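Local coordinates for rhodopsin (Todarodes pacificus, PDB 2Z73), which acts as a visual photoreceptor whose light-driven isomerisation of 11-cis-retinal to the all-trans form activates G-protein signalling to phospholipase C, at residues Val267-Phe270 with Leu271-Ser275; Lys248-Ala251 with Gly252-Glu256; Ser192-Ser195 with Thr196-Ser199. One frame throughout, in Å; residues are numbered along the deposited sequence.

Interaction 1. Residues Val267-Phe270 with Leu271-Ser275. With RET (retinal), chain D.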
loop_
_atom_site.group_PDB
_atom_site.type_symbol
_atom_site.label_atom_id
_atom_site.label_comp_id
_atom_site.label_asym_id
_atom_site.label_seq_id
_atom_site.Cartn_x
_atom_site.Cartn_y
_atom_site.Cartn_z
ATOM N N VAL A 267 -4.168 -5.245 -2.357
ATOM C CA VAL A 267 -5.132 -4.161 -2.526
ATOM C C VAL A 267 -6.209 -4.345 -1.449
ATOM O O VAL A 267 -6.601 -3.396 -0.773
ATOM C CB VAL A 267 -5.781 -4.191 -3.924
ATOM C CG1 VAL A 267 -7.045 -3.346 -3.947
ATOM C CG2 VAL A 267 -4.819 -3.643 -4.943
ATOM N N SER A 268 -6.670 -5.577 -1.288
ATOM C CA SER A 268 -7.697 -5.870 -0.296
ATOM C C SER A 268 -7.179 -5.494 1.071
ATOM O O SER A 268 -7.921 -4.999 1.915
ATOM C CB SER A 268 -8.038 -7.359 -0.304
ATOM O OG SER A 268 -8.108 -7.849 -1.636
ATOM N N GLN A 269 -5.893 -5.742 1.280
ATOM C CA GLN A 269 -5.245 -5.442 2.550
ATOM C C GLN A 269 -5.317 -3.937 2.818
ATOM O O GLN A 269 -5.719 -3.492 3.904
ATOM C CB GLN A 269 -3.791 -5.928 2.502
ATOM C CG GLN A 269 -2.952 -5.518 3.684
ATOM C CD GLN A 269 -2.302 -4.167 3.488
ATOM O OE1 GLN A 269 -1.364 -4.022 2.707
ATOM N NE2 GLN A 269 -2.801 -3.169 4.193
ATOM N N PHE A 270 -4.953 -3.159 1.805
ATOM C CA PHE A 270 -4.967 -1.710 1.903
ATOM C C PHE A 270 -6.351 -1.202 2.270
ATOM O O PHE A 270 -6.514 -0.472 3.250
ATOM C CB PHE A 270 -4.517 -1.103 0.573
ATOM C CG PHE A 270 -4.380 0.385 0.608
ATOM C CD1 PHE A 270 -5.498 1.210 0.468
ATOM C CD2 PHE A 270 -3.142 0.971 0.846
ATOM C CE1 PHE A 270 -5.382 2.598 0.571
ATOM C CE2 PHE A 270 -3.016 2.351 0.950
ATOM C CZ PHE A 270 -4.138 3.168 0.814
ATOM N N LEU A 271 -7.343 -1.583 1.471
ATOM C CA LEU A 271 -8.727 -1.170 1.705
ATOM C C LEU A 271 -9.219 -1.550 3.102
ATOM O O LEU A 271 -9.715 -0.698 3.848
ATOM C CB LEU A 271 -9.643 -1.790 0.648
ATOM C CG LEU A 271 -9.256 -1.382 -0.773
ATOM C CD1 LEU A 271 -10.124 -2.105 -1.778
ATOM C CD2 LEU A 271 -9.382 0.129 -0.920
ATOM N N LEU A 272 -9.086 -2.823 3.457
ATOM C CA LEU A 272 -9.511 -3.290 4.772
ATOM C C LEU A 272 -8.805 -2.526 5.875
ATOM O O LEU A 272 -9.355 -2.340 6.955
ATOM C CB LEU A 272 -9.208 -4.783 4.945
ATOM C CG LEU A 272 -10.087 -5.762 4.180
ATOM C CD1 LEU A 272 -9.503 -7.155 4.307
ATOM C CD2 LEU A 272 -11.506 -5.713 4.724
ATOM N N SER A 273 -7.580 -2.089 5.605
ATOM C CA SER A 273 -6.806 -1.345 6.595
ATOM C C SER A 273 -7.193 0.136 6.711
ATOM O O SER A 273 -7.286 0.666 7.816
ATOM C CB SER A 273 -5.310 -1.444 6.280
ATOM O OG SER A 273 -4.885 -2.785 6.224
ATOM N N TRP A 274 -7.419 0.801 5.581
ATOM C CA TRP A 274 -7.760 2.219 5.614
ATOM C C TRP A 274 -9.238 2.594 5.694
ATOM O O TRP A 274 -9.587 3.581 6.344
ATOM C CB TRP A 274 -7.146 2.956 4.412
ATOM C CG TRP A 274 -5.658 3.102 4.472
ATOM C CD1 TRP A 274 -4.728 2.218 4.011
ATOM C CD2 TRP A 274 -4.923 4.193 5.045
ATOM N NE1 TRP A 274 -3.463 2.688 4.258
ATOM C CE2 TRP A 274 -3.551 3.897 4.890
ATOM C CE3 TRP A 274 -5.290 5.392 5.674
ATOM C CZ2 TRP A 274 -2.538 4.758 5.340
ATOM C CZ3 TRP A 274 -4.284 6.254 6.127
ATOM C CH2 TRP A 274 -2.927 5.931 5.956
ATOM N N SER A 275 -10.105 1.826 5.042
ATOM C CA SER A 275 -11.526 2.154 5.042
ATOM C C SER A 275 -12.131 2.451 6.404
ATOM O O SER A 275 -12.952 3.352 6.526
ATOM C CB SER A 275 -12.311 1.060 4.337
ATOM O OG SER A 275 -11.889 0.966 2.984
HETATM C C1 RET D . -8.224 8.700 3.241
HETATM C C2 RET D . -9.028 7.447 2.789
HETATM C C3 RET D . -8.266 6.133 2.816
HETATM C C4 RET D . -6.916 6.213 2.084
HETATM C C5 RET D . -6.097 7.442 2.479
HETATM C C6 RET D . -6.664 8.575 3.007
HETATM C C7 RET D . -5.837 9.788 3.411
HETATM C C8 RET D . -4.982 9.838 4.523
HETATM C C9 RET D . -4.068 10.877 5.017
HETATM C C10 RET D . -3.404 10.508 6.120
HETATM C C11 RET D . -2.379 11.181 6.888
HETATM C C12 RET D . -1.744 10.736 8.015
HETATM C C13 RET D . -1.908 9.543 8.933
HETATM C C14 RET D . -1.022 9.341 9.955
HETATM C C15 RET D . -1.122 8.221 10.899
HETATM C C16 RET D . -8.777 9.932 2.525
HETATM C C17 RET D . -8.575 8.898 4.752
HETATM C C18 RET D . -4.636 7.196 2.204
HETATM C C19 RET D . -3.914 12.189 4.275
HETATM C C20 RET D . -3.104 8.607 8.652
#

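Interaction 2. Residues Lys248-Ala251 with Gly252-Glu256. With BOG (octyl beta-D-glucopyranoside), chain C.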
loop_
_atom_site.group_PDB
_atom_site.type_symbol
_atom_site.label_atom_id
_atom_site.label_comp_id
_atom_site.label_asym_id
_atom_site.label_seq_id
_atom_site.Cartn_x
_atom_site.Cartn_y
_atom_site.Cartn_z
ATOM N N LYS A 248 3.871 -24.528 -22.498
ATOM C CA LYS A 248 4.660 -23.342 -22.191
ATOM C C LYS A 248 3.706 -22.174 -21.967
ATOM O O LYS A 248 3.586 -21.651 -20.857
ATOM C CB LYS A 248 5.608 -23.029 -23.352
ATOM C CG LYS A 248 6.351 -21.696 -23.246
ATOM C CD LYS A 248 7.120 -21.403 -24.534
ATOM C CE LYS A 248 7.741 -20.010 -24.540
ATOM N NZ LYS A 248 8.886 -19.876 -23.603
ATOM N N ALA A 249 3.016 -21.782 -23.031
ATOM C CA ALA A 249 2.069 -20.677 -22.979
ATOM C C ALA A 249 1.144 -20.775 -21.777
ATOM O O ALA A 249 0.874 -19.773 -21.114
ATOM C CB ALA A 249 1.253 -20.631 -24.259
ATOM N N GLN A 250 0.659 -21.977 -21.488
ATOM C CA GLN A 250 -0.250 -22.164 -20.365
ATOM C C GLN A 250 0.427 -21.814 -19.047
ATOM O O GLN A 250 -0.154 -21.117 -18.211
ATOM C CB GLN A 250 -0.762 -23.605 -20.318
ATOM C CG GLN A 250 -2.025 -23.786 -19.484
ATOM C CD GLN A 250 -3.261 -23.183 -20.141
ATOM O OE1 GLN A 250 -3.287 -21.995 -20.480
ATOM N NE2 GLN A 250 -4.294 -24.002 -20.322
ATOM N N ALA A 251 1.654 -22.289 -18.854
ATOM C CA ALA A 251 2.391 -22.008 -17.623
ATOM C C ALA A 251 2.515 -20.499 -17.423
ATOM O O ALA A 251 2.322 -19.983 -16.323
ATOM C CB ALA A 251 3.775 -22.635 -17.686
ATOM N N GLY A 252 2.836 -19.798 -18.502
ATOM C CA GLY A 252 2.983 -18.363 -18.424
ATOM C C GLY A 252 1.741 -17.706 -17.872
ATOM O O GLY A 252 1.828 -16.852 -16.992
ATOM N N ALA A 253 0.581 -18.100 -18.386
ATOM C CA ALA A 253 -0.682 -17.534 -17.934
ATOM C C ALA A 253 -0.909 -17.822 -16.451
ATOM O O ALA A 253 -1.417 -16.973 -15.721
ATOM C CB ALA A 253 -1.826 -18.097 -18.764
ATOM N N ASN A 254 -0.535 -19.020 -16.007
ATOM C CA ASN A 254 -0.684 -19.393 -14.604
ATOM C C ASN A 254 0.184 -18.471 -13.762
ATOM O O ASN A 254 -0.270 -17.884 -12.776
ATOM C CB ASN A 254 -0.231 -20.836 -14.370
ATOM C CG ASN A 254 -1.249 -21.859 -14.830
ATOM O OD1 ASN A 254 -1.506 -22.009 -16.017
ATOM N ND2 ASN A 254 -1.841 -22.573 -13.873
ATOM N N ALA A 255 1.445 -18.362 -14.166
ATOM C CA ALA A 255 2.420 -17.527 -13.483
ATOM C C ALA A 255 1.910 -16.093 -13.358
ATOM O O ALA A 255 1.940 -15.512 -12.277
ATOM C CB ALA A 255 3.739 -17.556 -14.237
ATOM N N GLU A 256 1.441 -15.529 -14.462
ATOM C CA GLU A 256 0.924 -14.168 -14.452
ATOM C C GLU A 256 -0.326 -14.074 -13.580
ATOM O O GLU A 256 -0.480 -13.141 -12.785
ATOM C CB GLU A 256 0.590 -13.725 -15.878
ATOM C CG GLU A 256 1.779 -13.753 -16.823
ATOM C CD GLU A 256 2.857 -12.753 -16.443
ATOM O OE1 GLU A 256 3.964 -12.838 -17.012
ATOM O OE2 GLU A 256 2.598 -11.881 -15.586
HETATM C C1 BOG C . 6.894 -11.182 -14.813
HETATM O O1 BOG C . 5.776 -10.594 -14.303
HETATM C C2 BOG C . 6.697 -12.603 -14.351
HETATM O O2 BOG C . 6.641 -12.737 -12.879
HETATM C C3 BOG C . 7.882 -13.246 -14.913
HETATM O O3 BOG C . 7.704 -14.556 -14.511
HETATM C C4 BOG C . 7.904 -13.063 -16.486
HETATM O O4 BOG C . 9.029 -13.676 -17.032
HETATM C C5 BOG C . 8.083 -11.659 -16.883
HETATM O O5 BOG C . 6.928 -11.049 -16.318
HETATM C C6 BOG C . 8.090 -11.468 -18.458
HETATM O O6 BOG C . 8.293 -9.991 -18.787
HETATM C "C1'" BOG C . 6.319 -9.382 -13.861
HETATM C "C2'" BOG C . 5.117 -8.608 -13.641
HETATM C "C3'" BOG C . 5.266 -8.209 -12.213
HETATM C "C4'" BOG C . 3.915 -8.280 -11.778
HETATM C "C5'" BOG C . 3.924 -7.569 -10.477
HETATM C "C6'" BOG C . 2.841 -8.214 -9.803
HETATM C "C7'" BOG C . 2.896 -7.562 -8.482
HETATM C "C8'" BOG C . 2.330 -8.574 -7.649
#

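Interaction 3. Residues Ser192-Ser195 with Thr196-Ser199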
loop_
_atom_site.group_PDB
_atom_site.type_symbol
_atom_site.label_atom_id
_atom_site.label_comp_id
_atom_site.label_asym_id
_atom_site.label_seq_id
_atom_site.Cartn_x
_atom_site.Cartn_y
_atom_site.Cartn_z
ATOM N N SER A 192 -12.640 20.277 11.507
ATOM C CA SER A 192 -13.035 21.591 11.011
ATOM C C SER A 192 -13.916 21.430 9.777
ATOM O O SER A 192 -13.592 20.659 8.877
ATOM C CB SER A 192 -11.800 22.413 10.648
ATOM O OG SER A 192 -11.077 22.766 11.813
ATOM N N ARG A 193 -15.020 22.173 9.732
ATOM C CA ARG A 193 -15.955 22.066 8.619
ATOM C C ARG A 193 -16.080 23.265 7.689
ATOM O O ARG A 193 -17.099 23.419 7.011
ATOM C CB ARG A 193 -17.330 21.698 9.150
ATOM C CG ARG A 193 -17.315 20.448 9.986
ATOM C CD ARG A 193 -18.709 19.967 10.263
ATOM N NE ARG A 193 -18.720 18.695 10.975
ATOM C CZ ARG A 193 -19.827 18.033 11.278
ATOM N NH1 ARG A 193 -19.759 16.884 11.924
ATOM N NH2 ARG A 193 -21.003 18.524 10.925
ATOM N N ASP A 194 -15.047 24.104 7.641
ATOM C CA ASP A 194 -15.073 25.273 6.769
ATOM C C ASP A 194 -14.961 24.842 5.324
ATOM O O ASP A 194 -14.536 23.725 5.026
ATOM C CB ASP A 194 -13.929 26.227 7.093
ATOM C CG ASP A 194 -12.592 25.543 7.080
ATOM O OD1 ASP A 194 -12.199 24.998 8.133
ATOM O OD2 ASP A 194 -11.946 25.538 6.012
ATOM N N SER A 195 -15.343 25.741 4.426
ATOM C CA SER A 195 -15.299 25.460 2.999
ATOM C C SER A 195 -13.947 24.895 2.594
ATOM O O SER A 195 -13.864 23.830 1.989
ATOM C CB SER A 195 -15.586 26.736 2.206
ATOM O OG SER A 195 -15.384 26.517 0.821
ATOM N N THR A 196 -12.889 25.619 2.939
ATOM C CA THR A 196 -11.535 25.208 2.606
ATOM C C THR A 196 -11.230 23.775 3.030
ATOM O O THR A 196 -10.923 22.930 2.198
ATOM C CB THR A 196 -10.496 26.137 3.273
ATOM O OG1 THR A 196 -10.788 27.498 2.934
ATOM C CG2 THR A 196 -9.081 25.786 2.796
ATOM N N THR A 197 -11.317 23.515 4.330
ATOM C CA THR A 197 -11.028 22.192 4.866
ATOM C C THR A 197 -11.851 21.085 4.224
ATOM O O THR A 197 -11.320 20.023 3.876
ATOM C CB THR A 197 -11.267 22.126 6.382
ATOM O OG1 THR A 197 -10.540 23.177 7.040
ATOM C CG2 THR A 197 -10.806 20.775 6.918
ATOM N N ARG A 198 -13.147 21.332 4.059
ATOM C CA ARG A 198 -14.042 20.331 3.485
ATOM C C ARG A 198 -13.745 19.992 2.039
ATOM O O ARG A 198 -13.891 18.839 1.632
ATOM C CB ARG A 198 -15.498 20.787 3.626
ATOM C CG ARG A 198 -16.517 19.807 3.071
ATOM C CD ARG A 198 -17.921 20.136 3.548
ATOM N NE ARG A 198 -18.140 19.713 4.929
ATOM C CZ ARG A 198 -19.277 19.896 5.596
ATOM N NH1 ARG A 198 -20.296 20.503 5.006
ATOM N NH2 ARG A 198 -19.397 19.464 6.846
ATOM N N SER A 199 -13.330 20.981 1.254
ATOM C CA SER A 199 -13.009 20.737 -0.153
ATOM C C SER A 199 -11.756 19.875 -0.255
ATOM O O SER A 199 -11.678 18.964 -1.088
ATOM C CB SER A 199 -12.795 22.061 -0.905
ATOM O OG SER A 199 -11.858 22.898 -0.252
#

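Interaction 1. Residues Val267-Phe270 with Leu271-Ser275
F270 and W274, one helical turn apart, form an offset stack. The F270 ring and the five-membered ring of W274 have centroids 4.1 Å apart, and their planes are inclined by 26°. W274 CD1 sits over the centre of the F270 ring, with F270 CZ 3.4 Å from W274 CD1. A chi1 of -71° swings W274 CG away from its own carbonyl carbon and lays the indole back over the ring of the preceding turn. Retinal C18 approaches the same face of the indole as F270 does. At the far end of the indole, W274 CZ3 lies 3.6 Å from retinal C20. W274 thus joins the retinal pocket to the body of transmembrane helix 6. It is the tryptophan of the W-x-P motif of rhodopsin-family receptors, often called the toggle switch. A leucine here would probably leave F270 without its stacking partner and open a gap beside the retinal. The apolar contacts continue where V267 CG1 and L271 CD1 lie side by side, 4.0 Å apart. F270 and V267 also pack on M126 of helix 104-138, and L271 packs on F209 and I213 of helix 195-224. Among the polar contacts, Q269 O accepts two bonds from S273, through OG at 2.6 Å and through N at 2.9 Å. The two donors come from opposite faces of the carbonyl plane, with OG well above it. W274 N bonds to F270 O at 2.8 Å. L271 N bonds to V267 O with an N-H...O angle of 175°, and L272 N donates to S268 O.

Interaction 2. Residues Lys248-Ala251 with Gly252-Glu256
The first torsion of N254 (chi1 -77°) folds its side chain back along the helix, bringing N254 CG to 3.6 Å from Q250 O. Q250, one turn earlier, is bent at chi2, and its side chain crosses that of N254 with the amide planes 61° apart. These are about two and a half turns of plain alpha-helix in the cytoplasmic extension of transmembrane helix 6. Small residues line it: A249, A251, G252, A253 and A255. Their short or absent side chains leave the backbone bonds to carry most of the contact. G252 N donates to K248 O at 3.1 Å, and A253 N to A249 O at 3.2 Å. N254 N reaches Q250 O at 3.1 Å, in the carbonyl plane. E256 turns to helix 104-138, where it makes a salt bridge with R133; a second one goes to K146. The pair with R133 of the D-R-Y sequence matches the ionic lock of rhodopsin-family receptors. K248 NZ donates to A350 O, and A251 packs on D346 and D349 of helix 345-351. The shortest of the bonds between the two segments runs from A255 N to A251 O, 2.8 Å at an N-H...O angle of 173°.

Interaction 3. Residues Ser192-Ser195 with Thr196-Ser199
D194 caps the start of helix 195-224 by gripping T197 with both carboxylate oxygens. T197 N donates to D194 OD2 at 2.7 Å, from above the carboxylate plane, and its N-H...O angle is 176°. T197 OG1 donates to D194 OD1 at 2.7 Å, on the syn side. With chi1 at 53°, the D194 carboxylate folds back over the first helical turn. D194 is thus the N-cap residue, and the nearby helix start would probably favour its negative charge. The backbone continues the turn: R198 N donates to D194 O at 2.9 Å, and S199 N to S195 O at 3.0 Å. S199 OG donates to T196 O at 2.6 Å. Before the cap, T197 CG2 lies 3.4 Å from S192 O. The R193 and R198 side chains cross at an angle, with R193 CD 3.5 Å from R198 NH2. Backbone carbonyls hold the two like charges: A284 and G287 for R193, Q285 for R198. The Q285 side chain also bonds to S192 O, and S192 OG to D189. The loop from strand 186-188 thus enters helix 195-224 at this cap, bonded to the extracellular end of helix 246-286.

From the N terminus, interaction 3 comes first, then interaction 2, then interaction 1. Each joins residues a few positions apart, so none closes a long loop, and none nests or crosses. Interaction 3 passes the chain from the extracellular loop into helix 195-224. Interactions 2 and 1 lie on the same helix, 246-286, with centres about 29 Å apart: 2 in its cytoplasmic part, 1 in the membrane by the retinal. Interactions 2 and 3 lie on opposite sides of the chain's centre, about 51 Å apart between their centres. The two helices meet again where 267-275 packs on helix 195-224. R198 of that helix and S192 of the loop before it bond to Q285 of helix 246-286.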